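Local coordinates for DNA repair protein RAD7 (Saccharomyces cerevisiae, PDB 5ZB2) that is a component of the global genome repair complex, which promotes nucleotide excision repair of DNA damage in nontranscribed regions, at residues S276-F288 against F301-E314. Sequence-based numbering, arbitrary orientation.
Sequences SDQITTDSLSYFF and FRRCLQLGDMAIIE
The methyl CB of Ala-311 fits between CG2 of Thr-281 (3.9 Å) and CB of Leu-284 (4.2 Å); the axes of 281-288 and 309-314 approach to 8.0 Å, nearly parallel (17°), a spacing consistent with these small bumps. On the Thr-281 side CG2, held anti to its own backbone N (OG1 at chi1 -53°), lies over the start of the second helix, while OG1 takes a weak bond (2.8 Å) from Gly-308 N at that helix's N-cap. One turn on, CB of Ser-285 rests on CG of Glu-314 (4.0 Å); the serine OG turns back to Thr-281 O, which it meets from the face opposite to Ser-285 N. Deeper in, CD1 of Leu-284 enters the fork of Leu-307, 3.6 Å from both CD1 and CD2, the two side chains crossing near a right angle. Such near-parallel stacking of successive strand-loop-helix units is the leucine-rich repeat solenoid, and here it joins two neighbouring coils. Towards the inner strands Phe-288 and Phe-301 approach from opposite directions and meet edge to edge, CZ to CZ at 3.8 Å. Across the loops, Gln-306 lies alongside Thr-280, OE1 3.6 Å from CG2, and donates NE2 almost straight (175°) to Asp-277 O. Thr-280 OG1 caps Ser-283 N and also bonds Asp-251; an alanine here would probably leave that N-H without its cap and Gln-306 without the methyl beside its amide.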
loop_
_atom_site.group_PDB
_atom_site.type_symbol
_atom_site.label_atom_id
_atom_site.label_comp_id
_atom_site.label_asym_id
_atom_site.label_seq_id
_atom_site.Cartn_x
_atom_site.Cartn_y
_atom_site.Cartn_z
ATOM N N SER A 276 23.717 38.543 0.466
ATOM C CA SER A 276 25.144 38.683 0.771
ATOM C C SER A 276 25.458 40.169 0.924
ATOM O O SER A 276 25.904 40.844 -0.004
ATOM C CB SER A 276 25.993 38.033 -0.315
ATOM O OG SER A 276 25.786 36.628 -0.350
ATOM N N ASP A 277 25.222 40.679 2.136
ATOM C CA ASP A 277 25.389 42.096 2.432
ATOM C C ASP A 277 26.847 42.519 2.591
ATOM O O ASP A 277 27.100 43.702 2.848
ATOM C CB ASP A 277 24.617 42.459 3.704
ATOM C CG ASP A 277 25.276 41.927 4.960
ATOM O OD1 ASP A 277 25.818 40.803 4.920
ATOM O OD2 ASP A 277 25.261 42.637 5.987
ATOM N N GLN A 278 27.809 41.603 2.462
ATOM C CA GLN A 278 29.221 41.966 2.538
ATOM C C GLN A 278 29.897 42.041 1.174
ATOM O O GLN A 278 30.996 42.595 1.078
ATOM C CB GLN A 278 29.978 40.977 3.432
ATOM C CG GLN A 278 29.613 41.091 4.908
ATOM C CD GLN A 278 30.566 40.334 5.813
ATOM O OE1 GLN A 278 31.608 40.855 6.210
ATOM N NE2 GLN A 278 30.208 39.101 6.150
ATOM N N ILE A 279 29.264 41.519 0.122
ATOM C CA ILE A 279 29.820 41.606 -1.222
ATOM C C ILE A 279 29.631 43.019 -1.760
ATOM O O ILE A 279 28.526 43.577 -1.713
ATOM C CB ILE A 279 29.163 40.559 -2.133
ATOM C CG1 ILE A 279 29.491 39.155 -1.609
ATOM C CG2 ILE A 279 29.618 40.743 -3.579
ATOM C CD1 ILE A 279 28.946 38.014 -2.454
ATOM N N THR A 280 30.706 43.598 -2.290
ATOM C CA THR A 280 30.707 44.986 -2.727
ATOM C C THR A 280 30.458 45.098 -4.227
ATOM O O THR A 280 30.618 44.142 -4.990
ATOM C CB THR A 280 32.038 45.666 -2.389
ATOM O OG1 THR A 280 33.078 45.106 -3.201
ATOM C CG2 THR A 280 32.382 45.480 -0.917
ATOM N N THR A 281 30.067 46.304 -4.640
ATOM C CA THR A 281 29.930 46.606 -6.060
ATOM C C THR A 281 31.252 46.410 -6.791
ATOM O O THR A 281 31.277 45.950 -7.938
ATOM C CB THR A 281 29.441 48.044 -6.230
ATOM O OG1 THR A 281 28.254 48.235 -5.451
ATOM C CG2 THR A 281 29.155 48.356 -7.694
ATOM N N ASP A 282 32.360 46.758 -6.137
ATOM C CA ASP A 282 33.666 46.709 -6.785
ATOM C C ASP A 282 34.044 45.284 -7.170
ATOM O O ASP A 282 34.475 45.030 -8.301
ATOM C CB ASP A 282 34.716 47.316 -5.854
ATOM C CG ASP A 282 34.428 48.768 -5.523
ATOM O OD1 ASP A 282 33.990 49.506 -6.430
ATOM O OD2 ASP A 282 34.633 49.169 -4.357
ATOM N N SER A 283 33.896 44.337 -6.240
ATOM C CA SER A 283 34.334 42.973 -6.519
ATOM C C SER A 283 33.561 42.370 -7.688
ATOM O O SER A 283 34.152 41.719 -8.558
ATOM C CB SER A 283 34.191 42.102 -5.271
ATOM O OG SER A 283 32.831 41.857 -4.957
ATOM N N LEU A 284 32.244 42.590 -7.739
ATOM C CA LEU A 284 31.444 42.000 -8.809
ATOM C C LEU A 284 31.716 42.680 -10.144
ATOM O O LEU A 284 31.739 42.016 -11.188
ATOM C CB LEU A 284 29.957 42.067 -8.465
ATOM C CG LEU A 284 29.474 41.125 -7.351
ATOM C CD1 LEU A 284 27.971 41.219 -7.202
ATOM C CD2 LEU A 284 29.874 39.671 -7.594
ATOM N N SER A 285 31.927 43.998 -10.138
ATOM C CA SER A 285 32.341 44.672 -11.363
ATOM C C SER A 285 33.659 44.097 -11.861
ATOM O O SER A 285 33.810 43.781 -13.046
ATOM C CB SER A 285 32.472 46.177 -11.129
ATOM O OG SER A 285 31.214 46.765 -10.858
ATOM N N TYR A 286 34.622 43.939 -10.949
ATOM C CA TYR A 286 35.914 43.358 -11.297
ATOM C C TYR A 286 35.742 41.985 -11.932
ATOM O O TYR A 286 36.396 41.665 -12.932
ATOM C CB TYR A 286 36.773 43.287 -10.032
ATOM C CG TYR A 286 38.029 42.453 -10.103
ATOM C CD1 TYR A 286 39.207 42.976 -10.624
ATOM C CD2 TYR A 286 38.053 41.160 -9.597
ATOM C CE1 TYR A 286 40.363 42.225 -10.667
ATOM C CE2 TYR A 286 39.206 40.401 -9.636
ATOM C CZ TYR A 286 40.358 40.940 -10.171
ATOM O OH TYR A 286 41.505 40.191 -10.211
ATOM N N PHE A 287 34.837 41.171 -11.385
ATOM C CA PHE A 287 34.663 39.810 -11.877
ATOM C C PHE A 287 33.940 39.791 -13.218
ATOM O O PHE A 287 34.325 39.052 -14.130
ATOM C CB PHE A 287 33.898 38.984 -10.844
ATOM C CG PHE A 287 33.415 37.672 -11.366
ATOM C CD1 PHE A 287 34.313 36.676 -11.716
ATOM C CD2 PHE A 287 32.059 37.428 -11.503
ATOM C CE1 PHE A 287 33.868 35.462 -12.201
ATOM C CE2 PHE A 287 31.603 36.213 -11.984
ATOM C CZ PHE A 287 32.508 35.228 -12.336
ATOM N N PHE A 288 32.874 40.584 -13.353
ATOM C CA PHE A 288 32.076 40.537 -14.574
ATOM C C PHE A 288 32.852 41.049 -15.783
ATOM O O PHE A 288 32.646 40.556 -16.899
ATOM C CB PHE A 288 30.786 41.344 -14.393
ATOM C CG PHE A 288 29.763 40.683 -13.499
ATOM C CD1 PHE A 288 29.592 39.305 -13.501
ATOM C CD2 PHE A 288 28.975 41.444 -12.660
ATOM C CE1 PHE A 288 28.653 38.707 -12.681
ATOM C CE2 PHE A 288 28.030 40.850 -11.839
ATOM C CZ PHE A 288 27.871 39.484 -11.848
ATOM N N PHE A 301 20.230 39.073 -7.425
ATOM C CA PHE A 301 21.037 39.706 -6.390
ATOM C C PHE A 301 20.163 40.193 -5.237
ATOM O O PHE A 301 20.507 41.157 -4.551
ATOM C CB PHE A 301 21.847 40.868 -6.965
ATOM C CG PHE A 301 22.788 40.474 -8.069
ATOM C CD1 PHE A 301 23.808 39.569 -7.838
ATOM C CD2 PHE A 301 22.662 41.025 -9.333
ATOM C CE1 PHE A 301 24.679 39.208 -8.853
ATOM C CE2 PHE A 301 23.532 40.672 -10.353
ATOM C CZ PHE A 301 24.538 39.762 -10.112
ATOM N N ARG A 302 19.032 39.524 -5.010
ATOM C CA ARG A 302 18.092 39.931 -3.971
ATOM C C ARG A 302 18.808 40.182 -2.652
ATOM O O ARG A 302 19.487 39.297 -2.120
ATOM C CB ARG A 302 17.015 38.857 -3.788
ATOM C CG ARG A 302 15.951 39.217 -2.750
ATOM C CD ARG A 302 14.924 38.105 -2.568
ATOM N NE ARG A 302 15.536 36.909 -2.002
ATOM C CZ ARG A 302 15.821 36.749 -0.714
ATOM N NH1 ARG A 302 15.548 37.710 0.161
ATOM N NH2 ARG A 302 16.387 35.623 -0.299
ATOM N N ARG A 303 18.643 41.399 -2.132
ATOM C CA ARG A 303 19.148 41.797 -0.817
ATOM C C ARG A 303 20.673 41.740 -0.740
ATOM O O ARG A 303 21.242 41.512 0.329
ATOM C CB ARG A 303 18.517 40.962 0.302
ATOM C CG ARG A 303 17.080 41.375 0.614
ATOM C CD ARG A 303 16.574 40.793 1.924
ATOM N NE ARG A 303 17.399 41.190 3.063
ATOM C CZ ARG A 303 17.374 42.392 3.632
ATOM N NH1 ARG A 303 16.570 43.339 3.165
ATOM N NH2 ARG A 303 18.163 42.651 4.665
ATOM N N CYS A 304 21.348 41.966 -1.870
ATOM C CA CYS A 304 22.777 42.283 -1.867
ATOM C C CYS A 304 22.910 43.791 -1.691
ATOM O O CYS A 304 23.150 44.548 -2.635
ATOM C CB CYS A 304 23.442 41.802 -3.147
ATOM S SG CYS A 304 24.011 40.110 -3.070
ATOM N N LEU A 305 22.772 44.222 -0.435
ATOM C CA LEU A 305 22.439 45.612 -0.143
ATOM C C LEU A 305 23.480 46.592 -0.672
ATOM O O LEU A 305 23.154 47.759 -0.926
ATOM C CB LEU A 305 22.259 45.789 1.367
ATOM C CG LEU A 305 21.206 44.890 2.023
ATOM C CD1 LEU A 305 21.185 45.100 3.531
ATOM C CD2 LEU A 305 19.818 45.135 1.432
ATOM N N GLN A 306 24.728 46.154 -0.844
ATOM C CA GLN A 306 25.782 47.077 -1.248
ATOM C C GLN A 306 25.827 47.332 -2.749
ATOM O O GLN A 306 26.452 48.310 -3.172
ATOM C CB GLN A 306 27.148 46.550 -0.810
ATOM C CG GLN A 306 27.424 46.642 0.674
ATOM C CD GLN A 306 28.910 46.549 0.978
ATOM O OE1 GLN A 306 29.702 47.358 0.496
ATOM N NE2 GLN A 306 29.296 45.551 1.765
ATOM N N LEU A 307 25.193 46.489 -3.559
ATOM C CA LEU A 307 25.460 46.493 -4.992
ATOM C C LEU A 307 24.870 47.726 -5.662
ATOM O O LEU A 307 23.700 48.069 -5.452
ATOM C CB LEU A 307 24.907 45.226 -5.636
ATOM C CG LEU A 307 25.467 43.915 -5.089
ATOM C CD1 LEU A 307 24.931 42.755 -5.914
ATOM C CD2 LEU A 307 26.993 43.900 -5.063
ATOM N N GLY A 308 25.691 48.379 -6.486
ATOM C CA GLY A 308 25.307 49.584 -7.191
ATOM C C GLY A 308 25.398 49.452 -8.700
ATOM O O GLY A 308 25.461 48.341 -9.238
ATOM N N ASP A 309 25.427 50.595 -9.390
ATOM C CA ASP A 309 25.228 50.610 -10.837
ATOM C C ASP A 309 26.270 49.765 -11.566
ATOM O O ASP A 309 25.930 48.964 -12.443
ATOM C CB ASP A 309 25.259 52.051 -11.353
ATOM C CG ASP A 309 24.111 52.891 -10.820
ATOM O OD1 ASP A 309 23.086 52.315 -10.406
ATOM O OD2 ASP A 309 24.231 54.132 -10.816
ATOM N N MET A 310 27.551 49.938 -11.230
ATOM C CA MET A 310 28.600 49.360 -12.064
ATOM C C MET A 310 28.541 47.838 -12.086
ATOM O O MET A 310 28.853 47.223 -13.112
ATOM C CB MET A 310 29.976 49.833 -11.591
ATOM C CG MET A 310 30.358 51.218 -12.095
ATOM S SD MET A 310 30.291 51.368 -13.897
ATOM C CE MET A 310 31.523 50.163 -14.388
ATOM N N ALA A 311 28.155 47.211 -10.974
ATOM C CA ALA A 311 27.987 45.763 -10.974
ATOM C C ALA A 311 26.982 45.330 -12.037
ATOM O O ALA A 311 27.228 44.380 -12.793
ATOM C CB ALA A 311 27.548 45.289 -9.591
ATOM N N ILE A 312 25.848 46.031 -12.120
ATOM C CA ILE A 312 24.800 45.660 -13.067
ATOM C C ILE A 312 25.210 46.011 -14.491
ATOM O O ILE A 312 24.920 45.266 -15.435
ATOM C CB ILE A 312 23.473 46.342 -12.684
ATOM C CG1 ILE A 312 23.106 46.041 -11.225
ATOM C CG2 ILE A 312 22.349 45.904 -13.619
ATOM C CD1 ILE A 312 23.066 44.571 -10.881
ATOM N N ILE A 313 25.872 47.156 -14.673
ATOM C CA ILE A 313 26.299 47.564 -16.009
ATOM C C ILE A 313 27.320 46.576 -16.557
ATOM O O ILE A 313 27.202 46.103 -17.693
ATOM C CB ILE A 313 26.855 49.001 -15.980
ATOM C CG1 ILE A 313 25.739 49.985 -15.613
ATOM C CG2 ILE A 313 27.477 49.374 -17.328
ATOM C CD1 ILE A 313 26.199 51.423 -15.456
ATOM N N GLU A 314 28.340 46.251 -15.759
ATOM C CA GLU A 314 29.343 45.288 -16.205
ATOM C C GLU A 314 28.703 43.944 -16.534
ATOM O O GLU A 314 29.120 43.266 -17.480
ATOM C CB GLU A 314 30.425 45.120 -15.139
ATOM C CG GLU A 314 31.315 46.345 -14.931
ATOM C CD GLU A 314 32.192 46.663 -16.138
ATOM O OE1 GLU A 314 32.279 45.826 -17.061
ATOM O OE2 GLU A 314 32.796 47.756 -16.160
HETATM O O HOH W 1 25.967 43.426 -0.689
HETATM O O HOH W 2 29.832 48.228 -2.734
#